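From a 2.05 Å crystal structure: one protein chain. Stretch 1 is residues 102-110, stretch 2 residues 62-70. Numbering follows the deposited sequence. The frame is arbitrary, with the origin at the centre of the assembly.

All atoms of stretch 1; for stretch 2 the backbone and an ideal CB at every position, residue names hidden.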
ATOM      1  N   GLY B 102       0.815  -9.946  -9.471  1.00 29.41           N
ATOM      2  CA  GLY B 102       1.696 -10.672  -8.564  1.00 29.03           C
ATOM      3  C   GLY B 102       2.891  -9.802  -8.292  1.00 28.13           C
ATOM      4  O   GLY B 102       3.707 -10.083  -7.375  1.00 28.42           O
ATOM      5  N   GLN B 103       2.962  -8.775  -9.148  1.00 26.36           N
ATOM      6  CA  GLN B 103       3.827  -7.597  -9.121  1.00 24.57           C
ATOM      7  C   GLN B 103       4.263  -7.146  -7.727  1.00 22.68           C
ATOM      8  O   GLN B 103       3.448  -6.505  -7.045  1.00 22.40           O
ATOM      9  CB  GLN B 103       2.997  -6.457  -9.756  1.00 25.18           C
ATOM     10  CG  GLN B 103       3.816  -5.309 -10.306  1.00 25.97           C
ATOM     11  CD  GLN B 103       4.235  -4.317  -9.255  1.00 25.20           C
ATOM     12  OE1 GLN B 103       5.357  -4.345  -8.779  1.00 25.63           O
ATOM     13  NE2 GLN B 103       3.335  -3.416  -8.905  1.00 29.17           N
ATOM     14  N   PRO B 104       5.542  -7.397  -7.330  1.00 20.31           N
ATOM     15  CA  PRO B 104       5.962  -7.313  -5.910  1.00 18.86           C
ATOM     16  C   PRO B 104       6.237  -5.917  -5.328  1.00 17.20           C
ATOM     17  O   PRO B 104       6.443  -5.805  -4.130  1.00 16.82           O
ATOM     18  CB  PRO B 104       7.250  -8.145  -5.871  1.00 18.58           C
ATOM     19  CG  PRO B 104       7.864  -7.922  -7.222  1.00 20.04           C
ATOM     20  CD  PRO B 104       6.682  -7.750  -8.204  1.00 20.80           C
ATOM     21  N   PHE B 105       6.270  -4.883  -6.161  1.00 15.19           N
ATOM     22  CA  PHE B 105       6.556  -3.516  -5.692  1.00 14.32           C
ATOM     23  C   PHE B 105       5.305  -2.766  -5.190  1.00 14.25           C
ATOM     24  O   PHE B 105       5.396  -1.768  -4.456  1.00 14.73           O
ATOM     25  CB  PHE B 105       7.239  -2.696  -6.813  1.00 14.16           C
ATOM     26  CG  PHE B 105       8.606  -3.196  -7.180  1.00 12.16           C
ATOM     27  CD1 PHE B 105       8.788  -3.989  -8.303  1.00 10.48           C
ATOM     28  CD2 PHE B 105       9.704  -2.893  -6.382  1.00 12.18           C
ATOM     29  CE1 PHE B 105      10.035  -4.454  -8.638  1.00 11.38           C
ATOM     30  CE2 PHE B 105      10.967  -3.369  -6.702  1.00 12.14           C
ATOM     31  CZ  PHE B 105      11.131  -4.152  -7.837  1.00 14.03           C
ATOM     32  N   GLY B 106       4.132  -3.229  -5.614  1.00 13.26           N
ATOM     33  CA  GLY B 106       2.923  -2.479  -5.409  1.00 12.55           C
ATOM     34  C   GLY B 106       2.961  -1.368  -6.456  1.00 12.71           C
ATOM     35  O   GLY B 106       3.889  -1.318  -7.295  1.00 11.56           O
ATOM     36  N   CYS B 107       1.954  -0.501  -6.411  1.00 13.34           N
ATOM     37  CA  CYS B 107       1.873   0.586  -7.352  1.00 14.02           C
ATOM     38  C   CYS B 107       2.750   1.716  -6.870  1.00 13.98           C
ATOM     39  O   CYS B 107       3.274   1.716  -5.739  1.00 13.17           O
ATOM     40  CB  CYS B 107       0.448   1.030  -7.592  1.00 16.25           C
ATOM     41  SG  CYS B 107      -0.324   1.924  -6.225  1.00 21.98           S
HETATM   42  N   MSE B 108       2.952   2.683  -7.734  1.00 12.76           N
HETATM   43  CA  MSE B 108       3.954   3.673  -7.467  1.00 14.18           C
HETATM   44  C   MSE B 108       3.694   4.498  -6.208  1.00 13.12           C
HETATM   45  O   MSE B 108       4.618   4.822  -5.458  1.00 14.66           O
HETATM   46  CB  MSE B 108       4.122   4.546  -8.698  1.00 12.80           C
HETATM   47  CG  MSE B 108       4.711   3.793  -9.891  1.00 12.54           C
HETATM   48 SE   MSE B 108       4.359   4.776 -11.638  0.80 19.57          SE
HETATM   49  CE  MSE B 108       5.105   6.511 -11.082  1.00 21.56           C
ATOM     50  N   THR B 109       2.468   4.882  -5.953  1.00 11.94           N
ATOM     51  CA  THR B 109       2.224   5.527  -4.637  1.00 13.20           C
ATOM     52  C   THR B 109       2.592   4.686  -3.393  1.00 12.78           C
ATOM     53  O   THR B 109       3.110   5.213  -2.393  1.00 12.26           O
ATOM     54  CB  THR B 109       0.771   6.088  -4.555  1.00 13.18           C
ATOM     55  OG1 THR B 109       0.661   7.055  -5.604  1.00 12.50           O
ATOM     56  CG2 THR B 109       0.386   6.683  -3.112  1.00 11.99           C
ATOM     57  N   VAL B 110       2.315   3.399  -3.445  1.00 13.53           N
ATOM     58  CA  VAL B 110       2.786   2.505  -2.395  1.00 13.68           C
ATOM     59  C   VAL B 110       4.320   2.646  -2.260  1.00 14.33           C
ATOM     60  O   VAL B 110       4.821   2.941  -1.181  1.00 14.54           O
ATOM     61  CB  VAL B 110       2.348   1.028  -2.624  1.00 13.66           C
ATOM     62  CG1 VAL B 110       3.162   0.070  -1.746  1.00 13.89           C
ATOM     63  CG2 VAL B 110       0.819   0.860  -2.356  1.00 12.29           C
ATOM     64  N   UNK B  62       4.363   2.001 -19.124  1.00 31.69           N
ATOM     65  CA  UNK B  62       4.915   1.732 -17.797  1.00 32.75           C
ATOM     66  C   UNK B  62       3.904   2.262 -16.733  1.00 32.35           C
ATOM     67  O   UNK B  62       3.605   1.562 -15.778  1.00 33.29           O
ATOM     68  CB  UNK B  62       6.289   2.387 -17.638  1.00 32.75           C
ATOM     69  N   UNK B  63       3.346   3.452 -16.945  1.00 31.64           N
ATOM     70  CA  UNK B  63       2.351   4.013 -16.037  1.00 31.73           C
ATOM     71  C   UNK B  63       1.079   3.210 -16.030  1.00 32.71           C
ATOM     72  O   UNK B  63       0.443   3.112 -14.972  1.00 34.29           O
ATOM     73  CB  UNK B  63       2.040   5.463 -16.414  1.00 31.73           C
ATOM     74  N   UNK B  64       0.653   2.677 -17.173  1.00 32.45           N
ATOM     75  CA  UNK B  64      -0.486   1.755 -17.197  1.00 33.73           C
ATOM     76  C   UNK B  64      -0.249   0.573 -16.260  1.00 35.07           C
ATOM     77  O   UNK B  64      -1.163   0.141 -15.577  1.00 35.68           O
ATOM     78  CB  UNK B  64      -0.740   1.255 -18.620  1.00 33.73           C
ATOM     79  N   UNK B  65       0.973   0.033 -16.264  1.00 35.88           N
ATOM     80  CA  UNK B  65       1.298  -1.143 -15.457  1.00 37.18           C
ATOM     81  C   UNK B  65       1.405  -0.802 -13.947  1.00 36.70           C
ATOM     82  O   UNK B  65       0.969  -1.578 -13.119  1.00 36.95           O
ATOM     83  CB  UNK B  65       2.611  -1.755 -15.949  1.00 37.18           C
ATOM     84  N   UNK B  66       1.965   0.351 -13.602  1.00 36.11           N
ATOM     85  CA  UNK B  66       2.350   0.620 -12.215  1.00 37.47           C
ATOM     86  C   UNK B  66       1.609   1.715 -11.458  1.00 38.93           C
ATOM     87  O   UNK B  66       1.877   1.909 -10.281  1.00 39.10           O
ATOM     88  CB  UNK B  66       3.838   0.974 -12.197  1.00 37.47           C
ATOM     89  N   UNK B  67       0.733   2.462 -12.114  1.00 40.45           N
ATOM     90  CA  UNK B  67       0.066   3.608 -11.488  1.00 44.50           C
ATOM     91  C   UNK B  67      -1.305   3.143 -11.006  1.00 43.06           C
ATOM     92  O   UNK B  67      -2.087   2.659 -11.828  1.00 45.05           O
ATOM     93  CB  UNK B  67      -0.059   4.785 -12.458  1.00 44.50           C
ATOM     94  N   UNK B  68      -1.592   3.241  -9.697  1.00 40.99           N
ATOM     95  CA  UNK B  68      -2.963   3.022  -9.173  1.00 40.60           C
ATOM     96  C   UNK B  68      -3.953   4.012  -9.830  1.00 39.01           C
ATOM     97  O   UNK B  68      -5.021   3.631 -10.312  1.00 38.74           O
ATOM     98  CB  UNK B  68      -2.987   3.184  -7.652  1.00 40.60           C
ATOM     99  N   UNK B  69      -3.550   5.275  -9.875  1.00 37.18           N
ATOM    100  CA  UNK B  69      -4.437   6.404 -10.206  1.00 37.76           C
ATOM    101  C   UNK B  69      -4.614   6.715 -11.699  1.00 38.82           C
ATOM    102  O   UNK B  69      -4.963   7.852 -12.042  1.00 40.03           O
ATOM    103  CB  UNK B  69      -3.903   7.661  -9.517  1.00 37.76           C
ATOM    104  N   UNK B  70      -4.369   5.735 -12.571  1.00 38.83           N
ATOM    105  CA  UNK B  70      -4.457   5.919 -14.030  1.00 39.22           C
ATOM    106  C   UNK B  70      -5.765   6.555 -14.516  1.00 38.43           C
ATOM    107  O   UNK B  70      -6.832   5.977 -14.315  1.00 36.54           O
ATOM    108  CB  UNK B  70      -4.285   4.563 -14.718  1.00 39.22           C
TER

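Position 62 lies in a helix, and its CA-to-CB bond points sideways to stretch 1. No atom of stretch 1 comes within 5.5 Å of the ideal CB, so the view sets few limits. The residue is Thr-62; its OG1 is hydrogen-bonded elsewhere in the structure.

Position 63 is also helical and sideways. Its ideal CB is 5.4 Å from Met-108 SE, which offers an apolar surface. A medium or long apolar side chain could reach it; a small one would not reach it. The residue is Leu-63. Its end turns nearer, and CD2 packs 3.7 Å from Met-108 SE.

Position 64 is out of reach of stretch 1, and many side chains would do. The residue is Asp-64. Its OD1 forms a salt bridge with position 70.

Position 65 points sideways into open space, and a polar or long side chain would fit. The residue is Arg-65, which stays beyond contact distance of stretch 1.

Position 66 has the closest CA pairing between the stretches, 4.9 Å from CA of Cys-107. Its carbonyl already has a partner: Met-108 N donates to O of position 66 at 2.9 Å. This bond depends on backbone atoms and does not select a side chain. The ideal CB lies 3.7 Å from Met-108 CG, with Gly-106 O 5.4 Å away. Leucine, methionine or an aromatic residue could cover this surface. The residue is Tyr-66. Its CB packs 3.7 Å from Met-108 CG. The ring presents its edge to Gln-103 OE1, which is 3.6 Å from Tyr-66 CE1, and to Gly-106 O. The hydroxyl extends the reach: a water lies 2.7 Å from Tyr-66 OH and donates a weak hydrogen bond to Gln-103 OE1.

Position 67 is the first residue to leave helical angles after the helix. Its CB points away, yet the ideal CB is 4.5 Å from Met-108 SE. Several apolar side chains could add to this contact. The residue is Met-67, a selenomethionine, whose CG is 3.8 Å from Met-108 SE.

Position 68 points toward stretch 1. Its ideal CB is only 3.3 Å from Cys-107 SG. That is tight for ordinary packing but suits a covalent link, so cysteine is the strongest candidate. The residue is Cys-68. Its SG is 2.1 Å from Cys-107 SG, a disulfide with chi3 of -98°.

Position 69 points sideways, and nothing of stretch 1 is near its ideal CB. Thr-109 OG1 offers a hydroxyl to a longer polar side chain; glutamate or glutamine could reach it. The residue is Glu-69. Thr-109 OG1 donates to Glu-69 OE2 at 2.7 Å. A second water donates to Glu-69 OE1 and accepts from the backbone nitrogens of Cys-68 and Thr-109.

Position 70 is out of reach of stretch 1, at the N-cap of a helix. An N-cap commonly carries Ser, Thr, Asp, Asn or Gly. The residue is instead Arg-70, whose NE is 2.9 Å from Asp-64 OD1.

Stretch 2, residues 62-70: TLDRYMCER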
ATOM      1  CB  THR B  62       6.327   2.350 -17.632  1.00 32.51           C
ATOM      2  OG1 THR B  62       7.229   1.715 -18.548  1.00 32.68           O
ATOM      3  CG2 THR B  62       6.888   2.082 -16.250  1.00 36.41           C
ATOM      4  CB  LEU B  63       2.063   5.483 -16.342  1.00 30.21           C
ATOM      5  CG  LEU B  63       3.179   6.534 -16.266  1.00 30.80           C
ATOM      6  CD1 LEU B  63       2.602   7.937 -16.606  1.00 28.68           C
ATOM      7  CD2 LEU B  63       3.866   6.564 -14.871  1.00 29.52           C
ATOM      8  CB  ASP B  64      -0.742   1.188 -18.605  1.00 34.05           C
ATOM      9  CG  ASP B  64      -1.231   2.231 -19.594  1.00 36.32           C
ATOM     10  OD1 ASP B  64      -1.645   3.333 -19.157  1.00 36.82           O
ATOM     11  OD2 ASP B  64      -1.207   1.940 -20.826  1.00 41.22           O
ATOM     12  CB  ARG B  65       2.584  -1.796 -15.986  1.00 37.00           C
ATOM     13  CG  ARG B  65       3.031  -3.094 -15.291  1.00 41.62           C
ATOM     14  CD  ARG B  65       2.050  -4.248 -15.478  1.00 48.06           C
ATOM     15  NE  ARG B  65       1.743  -4.587 -16.878  1.00 51.69           N
ATOM     16  CZ  ARG B  65       2.308  -5.585 -17.558  1.00 54.99           C
ATOM     17  NH1 ARG B  65       3.244  -6.332 -16.986  1.00 56.70           N
ATOM     18  NH2 ARG B  65       1.961  -5.829 -18.821  1.00 55.32           N
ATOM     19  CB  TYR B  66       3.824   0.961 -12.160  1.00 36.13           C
ATOM     20  CG  TYR B  66       4.753  -0.230 -12.406  1.00 36.76           C
ATOM     21  CD1 TYR B  66       5.082  -1.097 -11.362  1.00 34.86           C
ATOM     22  CD2 TYR B  66       5.319  -0.465 -13.673  1.00 33.82           C
ATOM     23  CE1 TYR B  66       5.946  -2.185 -11.554  1.00 35.79           C
ATOM     24  CE2 TYR B  66       6.204  -1.574 -13.888  1.00 34.27           C
ATOM     25  CZ  TYR B  66       6.504  -2.417 -12.815  1.00 34.18           C
ATOM     26  OH  TYR B  66       7.342  -3.511 -12.982  1.00 35.84           O
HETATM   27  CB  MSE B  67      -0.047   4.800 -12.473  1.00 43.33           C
HETATM   28  CG  MSE B  67       0.798   6.103 -12.153  1.00 45.28           C
HETATM   29 SE   MSE B  67      -0.024   7.697 -13.177  0.80 58.03          SE
HETATM   30  CE  MSE B  67      -1.601   7.865 -12.135  1.00 53.21           C
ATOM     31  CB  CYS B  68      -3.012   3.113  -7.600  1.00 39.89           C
ATOM     32  SG  CYS B  68      -2.328   1.572  -6.656  1.00 45.72           S
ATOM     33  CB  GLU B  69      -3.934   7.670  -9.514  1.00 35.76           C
ATOM     34  CG  GLU B  69      -3.635   7.489  -8.038  1.00 34.92           C
ATOM     35  CD  GLU B  69      -2.200   7.042  -7.725  1.00 30.39           C
ATOM     36  OE1 GLU B  69      -1.471   6.531  -8.604  1.00 31.25           O
ATOM     37  OE2 GLU B  69      -1.812   7.213  -6.565  1.00 31.93           O
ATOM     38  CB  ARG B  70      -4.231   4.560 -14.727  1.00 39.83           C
ATOM     39  CG  ARG B  70      -3.541   4.702 -16.068  1.00 40.84           C
ATOM     40  CD  ARG B  70      -2.202   5.407 -15.946  1.00 40.29           C
ATOM     41  NE  ARG B  70      -1.531   5.451 -17.230  1.00 38.80           N
ATOM     42  CZ  ARG B  70      -1.055   6.527 -17.869  1.00 38.20           C
ATOM     43  NH1 ARG B  70      -1.103   7.742 -17.358  1.00 36.84           N
ATOM     44  NH2 ARG B  70      -0.454   6.362 -19.045  1.00 36.20           N
TER
HETATM   45  O   HOH W   1       7.058  -5.665 -11.401  1.00 55.81           O
HETATM   46  O   HOH W   2       0.391   4.898  -8.434  1.00 34.97           O
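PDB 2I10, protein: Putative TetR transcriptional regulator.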